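Local coordinates for protein coclaurine N-methyltransferase (Coptis japonica, PDB 6GKV) that transfers a methyl group from S-adenosyl-L-methionine to the ring nitrogen of coclaurine and related tetrahydroisoquinolines in alkaloid biosynthesis, at residues I217-K231 and G339-K351. Numbering follows the deposited sequence.
Sequences ISKDGLLFLEHICHK and GEEWMASHVLFKK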
ATOM      1  N   ILE A 217      -4.171   4.144 -23.524  1.00 57.16           N
ATOM      2  CA  ILE A 217      -4.190   2.684 -23.426  1.00 52.86           C
ATOM      3  C   ILE A 217      -5.289   2.118 -24.325  1.00 60.72           C
ATOM      4  O   ILE A 217      -6.418   2.599 -24.291  1.00 61.50           O
ATOM      5  CB  ILE A 217      -4.428   2.192 -21.978  1.00 48.89           C
ATOM      6  CG1 ILE A 217      -3.315   2.640 -21.032  1.00 51.18           C
ATOM      7  CG2 ILE A 217      -4.496   0.676 -21.927  1.00 55.45           C
ATOM      8  CD1 ILE A 217      -3.509   2.154 -19.580  1.00 40.50           C
ATOM      9  N   SER A 218      -4.952   1.112 -25.131  1.00 65.32           N
ATOM     10  CA  SER A 218      -5.939   0.419 -25.950  1.00 79.10           C
ATOM     11  C   SER A 218      -6.841  -0.387 -25.052  1.00 87.99           C
ATOM     12  O   SER A 218      -6.517  -0.612 -23.884  1.00 89.13           O
ATOM     13  CB  SER A 218      -5.277  -0.508 -26.983  1.00 85.07           C
ATOM     14  OG  SER A 218      -4.563   0.204 -27.976  1.00 89.65           O
ATOM     15  N   LYS A 219      -7.978  -0.810 -25.592  1.00 84.47           N
ATOM     16  CA  LYS A 219      -8.786  -1.810 -24.920  1.00 80.57           C
ATOM     17  C   LYS A 219      -7.907  -3.016 -24.641  1.00 74.33           C
ATOM     18  O   LYS A 219      -7.159  -3.461 -25.520  1.00 70.59           O
ATOM     19  CB  LYS A 219     -10.002  -2.191 -25.767  1.00 85.53           C
ATOM     20  CG  LYS A 219     -11.326  -2.263 -25.006  1.00 86.30           C
ATOM     21  CD  LYS A 219     -12.435  -2.734 -25.943  1.00 87.37           C
ATOM     22  CE  LYS A 219     -13.608  -3.392 -25.224  1.00 85.12           C
ATOM     23  NZ  LYS A 219     -14.672  -3.777 -26.233  1.00 86.79           N
ATOM     24  N   ASP A 220      -7.977  -3.505 -23.404  1.00 67.52           N
ATOM     25  CA  ASP A 220      -7.188  -4.653 -22.970  1.00 71.99           C
ATOM     26  C   ASP A 220      -5.689  -4.397 -23.084  1.00 66.80           C
ATOM     27  O   ASP A 220      -4.895  -5.329 -23.203  1.00 65.71           O
ATOM     28  CB  ASP A 220      -7.560  -5.901 -23.775  1.00 79.66           C
ATOM     29  CG  ASP A 220      -9.027  -6.258 -23.654  1.00 83.86           C
ATOM     30  OD1 ASP A 220      -9.820  -5.439 -23.126  1.00 83.45           O
ATOM     31  OD2 ASP A 220      -9.380  -7.369 -24.095  1.00 84.40           O
ATOM     32  N   GLY A 221      -5.317  -3.127 -23.069  1.00 65.03           N
ATOM     33  CA  GLY A 221      -3.918  -2.753 -23.040  1.00 69.00           C
ATOM     34  C   GLY A 221      -3.435  -2.664 -21.607  1.00 66.43           C
ATOM     35  O   GLY A 221      -4.245  -2.557 -20.684  1.00 64.73           O
ATOM     36  N   LEU A 222      -2.118  -2.707 -21.419  1.00 65.91           N
ATOM     37  CA  LEU A 222      -1.528  -2.598 -20.087  1.00 52.92           C
ATOM     38  C   LEU A 222      -0.599  -1.407 -19.972  1.00 55.41           C
ATOM     39  O   LEU A 222      -0.082  -0.899 -20.968  1.00 58.31           O
ATOM     40  CB  LEU A 222      -0.767  -3.875 -19.723  1.00 49.93           C
ATOM     41  CG  LEU A 222      -1.604  -5.144 -19.884  1.00 54.16           C
ATOM     42  CD1 LEU A 222      -0.858  -6.382 -19.447  1.00 50.13           C
ATOM     43  CD2 LEU A 222      -2.914  -5.000 -19.122  1.00 63.89           C
ATOM     44  N   LEU A 223      -0.429  -0.959 -18.735  1.00 50.16           N
ATOM     45  CA  LEU A 223       0.549   0.043 -18.361  1.00 47.57           C
ATOM     46  C   LEU A 223       1.566  -0.588 -17.408  1.00 52.97           C
ATOM     47  O   LEU A 223       1.190  -1.052 -16.330  1.00 49.02           O
ATOM     48  CB  LEU A 223      -0.122   1.240 -17.680  1.00 42.12           C
ATOM     49  CG  LEU A 223       0.885   2.205 -17.041  1.00 43.01           C
ATOM     50  CD1 LEU A 223       1.790   2.773 -18.113  1.00 42.75           C
ATOM     51  CD2 LEU A 223       0.208   3.332 -16.245  1.00 37.92           C
ATOM     52  N   PHE A 224       2.838  -0.629 -17.800  1.00 50.59           N
ATOM     53  CA  PHE A 224       3.871  -1.116 -16.885  1.00 40.85           C
ATOM     54  C   PHE A 224       4.759   0.035 -16.379  1.00 47.86           C
ATOM     55  O   PHE A 224       5.307   0.825 -17.169  1.00 42.43           O
ATOM     56  CB  PHE A 224       4.736  -2.181 -17.538  1.00 34.49           C
ATOM     57  CG  PHE A 224       5.875  -2.636 -16.659  1.00 45.38           C
ATOM     58  CD1 PHE A 224       5.644  -3.496 -15.589  1.00 45.90           C
ATOM     59  CD2 PHE A 224       7.163  -2.186 -16.877  1.00 43.56           C
ATOM     60  CE1 PHE A 224       6.687  -3.906 -14.768  1.00 45.13           C
ATOM     61  CE2 PHE A 224       8.209  -2.590 -16.054  1.00 44.63           C
ATOM     62  CZ  PHE A 224       7.970  -3.454 -14.999  1.00 42.66           C
ATOM     63  N   LEU A 225       4.906   0.113 -15.060  1.00 49.86           N
ATOM     64  CA  LEU A 225       5.651   1.200 -14.421  1.00 46.82           C
ATOM     65  C   LEU A 225       6.805   0.735 -13.537  1.00 43.64           C
ATOM     66  O   LEU A 225       6.638  -0.148 -12.718  1.00 43.28           O
ATOM     67  CB  LEU A 225       4.706   2.042 -13.571  1.00 49.24           C
ATOM     68  CG  LEU A 225       5.375   3.093 -12.689  1.00 49.52           C
ATOM     69  CD1 LEU A 225       5.979   4.137 -13.570  1.00 45.33           C
ATOM     70  CD2 LEU A 225       4.361   3.713 -11.737  1.00 54.81           C
ATOM     71  N   GLU A 226       7.967   1.360 -13.695  1.00 44.49           N
ATOM     72  CA  GLU A 226       9.051   1.216 -12.733  1.00 43.08           C
ATOM     73  C   GLU A 226       9.381   2.578 -12.111  1.00 50.03           C
ATOM     74  O   GLU A 226       9.540   3.583 -12.823  1.00 44.19           O
ATOM     75  CB  GLU A 226      10.306   0.620 -13.377  1.00 37.54           C
ATOM     76  CG  GLU A 226      11.460   0.401 -12.374  1.00 42.64           C
ATOM     77  CD  GLU A 226      12.768  -0.052 -13.035  1.00 49.33           C
ATOM     78  OE1 GLU A 226      12.903  -1.251 -13.349  1.00 54.44           O
ATOM     79  OE2 GLU A 226      13.666   0.784 -13.246  1.00 45.33           O
ATOM     80  N   HIS A 227       9.465   2.608 -10.781  1.00 35.67           N
ATOM     81  CA  HIS A 227       9.936   3.788 -10.088  1.00 33.34           C
ATOM     82  C   HIS A 227      10.788   3.367  -8.925  1.00 37.61           C
ATOM     83  O   HIS A 227      10.504   2.369  -8.283  1.00 36.86           O
ATOM     84  CB  HIS A 227       8.789   4.649  -9.588  1.00 27.53           C
ATOM     85  CG  HIS A 227       7.885   3.952  -8.626  1.00 39.80           C
ATOM     86  ND1 HIS A 227       8.018   4.081  -7.260  1.00 40.36           N
ATOM     87  CD2 HIS A 227       6.823   3.138  -8.827  1.00 39.22           C
ATOM     88  CE1 HIS A 227       7.073   3.378  -6.660  1.00 39.41           C
ATOM     89  NE2 HIS A 227       6.332   2.796  -7.587  1.00 40.77           N
ATOM     90  N   ILE A 228      11.842   4.116  -8.649  1.00 30.20           N
ATOM     91  CA  ILE A 228      12.603   3.828  -7.463  1.00 34.08           C
ATOM     92  C   ILE A 228      11.722   4.286  -6.299  1.00 36.92           C
ATOM     93  O   ILE A 228      10.800   5.073  -6.507  1.00 38.72           O
ATOM     94  CB  ILE A 228      13.980   4.523  -7.492  1.00 36.57           C
ATOM     95  CG1 ILE A 228      13.825   6.010  -7.807  1.00 27.08           C
ATOM     96  CG2 ILE A 228      14.836   3.880  -8.565  1.00 39.12           C
ATOM     97  CD1 ILE A 228      13.563   6.873  -6.611  1.00 29.76           C
ATOM     98  N   CYS A 229      11.979   3.790  -5.090  1.00 40.36           N
ATOM     99  CA  CYS A 229      11.141   4.149  -3.946  1.00 32.59           C
ATOM    100  C   CYS A 229      11.876   3.961  -2.637  1.00 34.25           C
ATOM    101  O   CYS A 229      12.994   3.422  -2.619  1.00 32.17           O
ATOM    102  CB  CYS A 229       9.880   3.300  -3.938  1.00 37.55           C
ATOM    103  SG  CYS A 229      10.268   1.576  -3.631  1.00 41.60           S
ATOM    104  N   HIS A 230      11.271   4.433  -1.545  1.00 28.48           N
ATOM    105  CA  HIS A 230      11.588   3.859  -0.251  1.00 42.39           C
ATOM    106  C   HIS A 230      10.443   2.928   0.139  1.00 41.19           C
ATOM    107  O   HIS A 230       9.279   3.209  -0.149  1.00 42.78           O
ATOM    108  CB  HIS A 230      11.804   4.909   0.832  1.00 34.54           C
ATOM    109  CG  HIS A 230      12.135   4.297   2.161  1.00 37.40           C
ATOM    110  ND1 HIS A 230      11.172   3.988   3.095  1.00 34.84           N
ATOM    111  CD2 HIS A 230      13.318   3.867   2.674  1.00 32.06           C
ATOM    112  CE1 HIS A 230      11.756   3.432   4.150  1.00 39.55           C
ATOM    113  NE2 HIS A 230      13.053   3.349   3.917  1.00 44.14           N
ATOM    114  N   LYS A 231      10.757   1.827   0.799  1.00 48.50           N
ATOM    115  CA  LYS A 231       9.742   0.790   1.007  1.00 42.42           C
ATOM    116  C   LYS A 231       8.531   1.283   1.804  1.00 44.98           C
ATOM    117  O   LYS A 231       7.427   0.794   1.621  1.00 39.46           O
ATOM    118  CB  LYS A 231      10.354  -0.426   1.694  1.00 37.92           C
ATOM    119  CG  LYS A 231      10.689  -0.262   3.181  1.00 36.69           C
ATOM    120  CD  LYS A 231      11.071  -1.638   3.753  1.00 35.54           C
ATOM    121  CE  LYS A 231      11.828  -1.545   5.065  1.00 36.81           C
ATOM    122  NZ  LYS A 231      12.564  -2.813   5.346  1.00 39.51           N
ATOM    123  N   GLY A 339      20.124  -3.056   1.023  1.00 53.17           N
ATOM    124  CA  GLY A 339      19.178  -2.822  -0.071  1.00 41.21           C
ATOM    125  C   GLY A 339      17.694  -2.933   0.276  1.00 43.93           C
ATOM    126  O   GLY A 339      16.837  -2.998  -0.619  1.00 35.99           O
ATOM    127  N   GLU A 340      17.396  -2.927   1.576  1.00 37.25           N
ATOM    128  CA  GLU A 340      16.051  -3.129   2.089  1.00 39.37           C
ATOM    129  C   GLU A 340      15.466  -1.840   2.640  1.00 39.05           C
ATOM    130  O   GLU A 340      14.609  -1.866   3.511  1.00 47.18           O
ATOM    131  CB  GLU A 340      16.069  -4.230   3.169  1.00 38.63           C
ATOM    132  CG  GLU A 340      16.267  -5.618   2.570  1.00 37.41           C
ATOM    133  CD  GLU A 340      15.059  -6.034   1.706  1.00 41.61           C
ATOM    134  OE1 GLU A 340      13.910  -5.767   2.132  1.00 42.40           O
ATOM    135  OE2 GLU A 340      15.245  -6.607   0.601  1.00 42.49           O
ATOM    136  N   GLU A 341      15.955  -0.711   2.136  1.00 34.07           N
ATOM    137  CA  GLU A 341      15.392   0.592   2.469  1.00 28.52           C
ATOM    138  C   GLU A 341      14.897   1.298   1.196  1.00 37.46           C
ATOM    139  O   GLU A 341      13.697   1.399   0.950  1.00 36.19           O
ATOM    140  CB  GLU A 341      16.423   1.456   3.195  1.00 40.55           C
ATOM    141  CG  GLU A 341      16.857   0.905   4.549  1.00 44.72           C
ATOM    142  CD  GLU A 341      15.748   0.920   5.586  1.00 41.13           C
ATOM    143  OE1 GLU A 341      14.712   1.557   5.351  1.00 45.88           O
ATOM    144  OE2 GLU A 341      15.912   0.310   6.658  1.00 54.62           O
ATOM    145  N   TRP A 342      15.838   1.818   0.416  1.00 46.01           N
ATOM    146  CA  TRP A 342      15.529   2.434  -0.866  1.00 38.84           C
ATOM    147  C   TRP A 342      15.674   1.359  -1.925  1.00 41.77           C
ATOM    148  O   TRP A 342      16.621   0.559  -1.882  1.00 40.35           O
ATOM    149  CB  TRP A 342      16.450   3.630  -1.137  1.00 33.22           C
ATOM    150  CG  TRP A 342      16.142   4.827  -0.265  1.00 24.63           C
ATOM    151  CD1 TRP A 342      15.143   5.732  -0.457  1.00 31.81           C
ATOM    152  CD2 TRP A 342      16.824   5.227   0.937  1.00 31.94           C
ATOM    153  NE1 TRP A 342      15.165   6.679   0.543  1.00 36.63           N
ATOM    154  CE2 TRP A 342      16.175   6.399   1.394  1.00 32.03           C
ATOM    155  CE3 TRP A 342      17.933   4.737   1.628  1.00 38.17           C
ATOM    156  CZ2 TRP A 342      16.611   7.071   2.549  1.00 35.31           C
ATOM    157  CZ3 TRP A 342      18.358   5.423   2.772  1.00 31.24           C
ATOM    158  CH2 TRP A 342      17.693   6.570   3.220  1.00 31.12           C
ATOM    159  N   MET A 343      14.731   1.325  -2.862  1.00 39.27           N
ATOM    160  CA  MET A 343      14.649   0.222  -3.801  1.00 38.63           C
ATOM    161  C   MET A 343      13.789   0.553  -5.013  1.00 42.27           C
ATOM    162  O   MET A 343      13.403   1.708  -5.224  1.00 39.68           O
ATOM    163  CB  MET A 343      14.095  -1.024  -3.095  1.00 37.88           C
ATOM    164  CG  MET A 343      12.813  -0.753  -2.278  1.00 39.47           C
ATOM    165  SD  MET A 343      12.195  -2.203  -1.369  1.00 50.11           S
ATOM    166  CE  MET A 343      13.164  -2.145   0.131  1.00 24.55           C
ATOM    167  N   ALA A 344      13.483  -0.484  -5.787  1.00 39.94           N
ATOM    168  CA  ALA A 344      12.702  -0.357  -7.007  1.00 37.44           C
ATOM    169  C   ALA A 344      11.356  -1.078  -6.932  1.00 38.32           C
ATOM    170  O   ALA A 344      11.249  -2.214  -6.463  1.00 37.81           O
ATOM    171  CB  ALA A 344      13.502  -0.872  -8.188  1.00 31.25           C
ATOM    172  N   SER A 345      10.327  -0.389  -7.412  1.00 44.27           N
ATOM    173  CA  SER A 345       8.955  -0.896  -7.452  1.00 33.79           C
ATOM    174  C   SER A 345       8.445  -1.062  -8.872  1.00 32.78           C
ATOM    175  O   SER A 345       8.559  -0.140  -9.698  1.00 40.71           O
ATOM    176  CB  SER A 345       8.037   0.055  -6.685  1.00 27.62           C
ATOM    177  OG  SER A 345       6.671  -0.302  -6.819  1.00 31.26           O
ATOM    178  N   HIS A 346       7.872  -2.228  -9.157  1.00 37.64           N
ATOM    179  CA  HIS A 346       7.184  -2.482 -10.429  1.00 40.04           C
ATOM    180  C   HIS A 346       5.666  -2.632 -10.266  1.00 42.37           C
ATOM    181  O   HIS A 346       5.183  -3.499  -9.520  1.00 46.11           O
ATOM    182  CB  HIS A 346       7.736  -3.737 -11.106  1.00 41.73           C
ATOM    183  CG  HIS A 346       9.138  -3.583 -11.621  1.00 42.90           C
ATOM    184  ND1 HIS A 346       9.864  -4.634 -12.135  1.00 42.74           N
ATOM    185  CD2 HIS A 346       9.937  -2.496 -11.706  1.00 43.40           C
ATOM    186  CE1 HIS A 346      11.056  -4.206 -12.510  1.00 36.99           C
ATOM    187  NE2 HIS A 346      11.122  -2.911 -12.272  1.00 46.11           N
ATOM    188  N   VAL A 347       4.920  -1.809 -10.997  1.00 36.52           N
ATOM    189  CA  VAL A 347       3.471  -1.880 -10.980  1.00 34.07           C
ATOM    190  C   VAL A 347       2.888  -2.153 -12.366  1.00 48.44           C
ATOM    191  O   VAL A 347       3.229  -1.472 -13.346  1.00 40.20           O
ATOM    192  CB  VAL A 347       2.848  -0.590 -10.436  1.00 38.80           C
ATOM    193  CG1 VAL A 347       1.378  -0.822 -10.141  1.00 41.80           C
ATOM    194  CG2 VAL A 347       3.579  -0.126  -9.173  1.00 36.25           C
ATOM    195  N   LEU A 348       1.995  -3.148 -12.444  1.00 45.85           N
ATOM    196  CA  LEU A 348       1.293  -3.424 -13.693  1.00 46.19           C
ATOM    197  C   LEU A 348      -0.153  -2.946 -13.565  1.00 41.82           C
ATOM    198  O   LEU A 348      -0.855  -3.316 -12.627  1.00 48.43           O
ATOM    199  CB  LEU A 348       1.362  -4.916 -14.055  1.00 42.02           C
ATOM    200  CG  LEU A 348       0.776  -5.328 -15.417  1.00 49.97           C
ATOM    201  CD1 LEU A 348       1.502  -4.657 -16.578  1.00 54.81           C
ATOM    202  CD2 LEU A 348       0.761  -6.850 -15.600  1.00 42.28           C
ATOM    203  N   PHE A 349      -0.571  -2.086 -14.482  1.00 39.87           N
ATOM    204  CA  PHE A 349      -1.924  -1.526 -14.484  1.00 50.37           C
ATOM    205  C   PHE A 349      -2.707  -1.975 -15.716  1.00 54.92           C
ATOM    206  O   PHE A 349      -2.132  -2.092 -16.800  1.00 55.24           O
ATOM    207  CB  PHE A 349      -1.918   0.006 -14.509  1.00 48.66           C
ATOM    208  CG  PHE A 349      -1.250   0.671 -13.337  1.00 49.47           C
ATOM    209  CD1 PHE A 349      -1.960   0.940 -12.178  1.00 45.25           C
ATOM    210  CD2 PHE A 349       0.075   1.120 -13.438  1.00 47.50           C
ATOM    211  CE1 PHE A 349      -1.353   1.603 -11.111  1.00 49.08           C
ATOM    212  CE2 PHE A 349       0.697   1.799 -12.387  1.00 41.80           C
ATOM    213  CZ  PHE A 349      -0.018   2.049 -11.223  1.00 47.44           C
ATOM    214  N   LYS A 350      -4.018  -2.161 -15.561  1.00 53.98           N
ATOM    215  CA  LYS A 350      -4.946  -2.228 -16.702  1.00 56.97           C
ATOM    216  C   LYS A 350      -5.856  -0.990 -16.700  1.00 64.39           C
ATOM    217  O   LYS A 350      -5.879  -0.243 -15.719  1.00 63.31           O
ATOM    218  CB  LYS A 350      -5.788  -3.501 -16.651  1.00 57.61           C
ATOM    219  CG  LYS A 350      -6.912  -3.412 -15.645  1.00 61.46           C
ATOM    220  CD  LYS A 350      -7.692  -4.718 -15.547  1.00 64.64           C
ATOM    221  CE  LYS A 350      -8.662  -4.680 -14.374  1.00 59.98           C
ATOM    222  NZ  LYS A 350      -9.128  -6.055 -14.026  1.00 70.97           N
ATOM    223  N   LYS A 351      -6.619  -0.788 -17.776  1.00 61.29           N
ATOM    224  CA  LYS A 351      -7.365   0.458 -17.953  1.00 54.64           C
ATOM    225  C   LYS A 351      -8.537   0.609 -16.988  1.00 47.82           C
ATOM    226  O   LYS A 351      -9.472  -0.187 -17.023  1.00 57.32           O
ATOM    227  CB  LYS A 351      -7.869   0.564 -19.389  1.00 55.91           C
ATOM    228  CG  LYS A 351      -7.846   1.964 -19.931  1.00 56.41           C
ATOM    229  CD  LYS A 351      -8.504   2.024 -21.299  1.00 63.31           C
ATOM    230  CE  LYS A 351      -9.004   3.430 -21.547  1.00 65.99           C
ATOM    231  NZ  LYS A 351      -9.293   4.101 -20.238  1.00 64.97           N
TER
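L223, L225, H227 and C229 form the hydrogen-bonded pairs of an antiparallel ladder with F349, V347, S345 and M343, and the two strand axes approach to 4.3 Å. On the face bearing E226, H346 carries the contact. Its NE2 donates to E226 OE1 at 2.7 Å, and OE1 accepts with its anti lone pair. Carboxylate and imidazole are only 2° from coplanar. E226 reaches the ring edge with CG anti to its backbone N (chi1 -178°). Y115 OH also bonds OE1, and R118 bonds H346 ND1, so both ring nitrogens are held. F224 turns its edge to the H346 face, with CZ 3.6 Å from H346 CG and the ring planes at 70°. Replacing H346 with a leucine would probably leave E226 OE1 without its partner on strand 342-350 and the F224 edge without an aromatic face.

On the other face, S345 CB lies over the H227 ring in a CH-pi contact. L223 CD2 packs 3.6 Å from F349 CD2.

At the far end a second His-carboxylate bond forms. H230 NE2 donates to E341 OE1 at 2.8 Å, and Y40 shares that oxygen. The H230 edge meets the W342 face in a T-shaped pair. K231 stretches its chain so that NZ reaches E340 O at 2.9 Å. The E340 carboxylate itself bonds T43 and Y44 of the second subunit.

E226 lies close to S93 of the S-adenosyl-L-homocysteine site, and the nearest atoms of the I228 side chain and the bound N-methylheliamine are about 4 Å apart. Helix 21-39 packs on H230 and W342. Strand 221-230 is the fifth strand of the Rossmann-like methyltransferase sheet, parallel to 191-197 on one side. Strand 342-350 fits between it and 272-279, the antiparallel insertion characteristic of this fold.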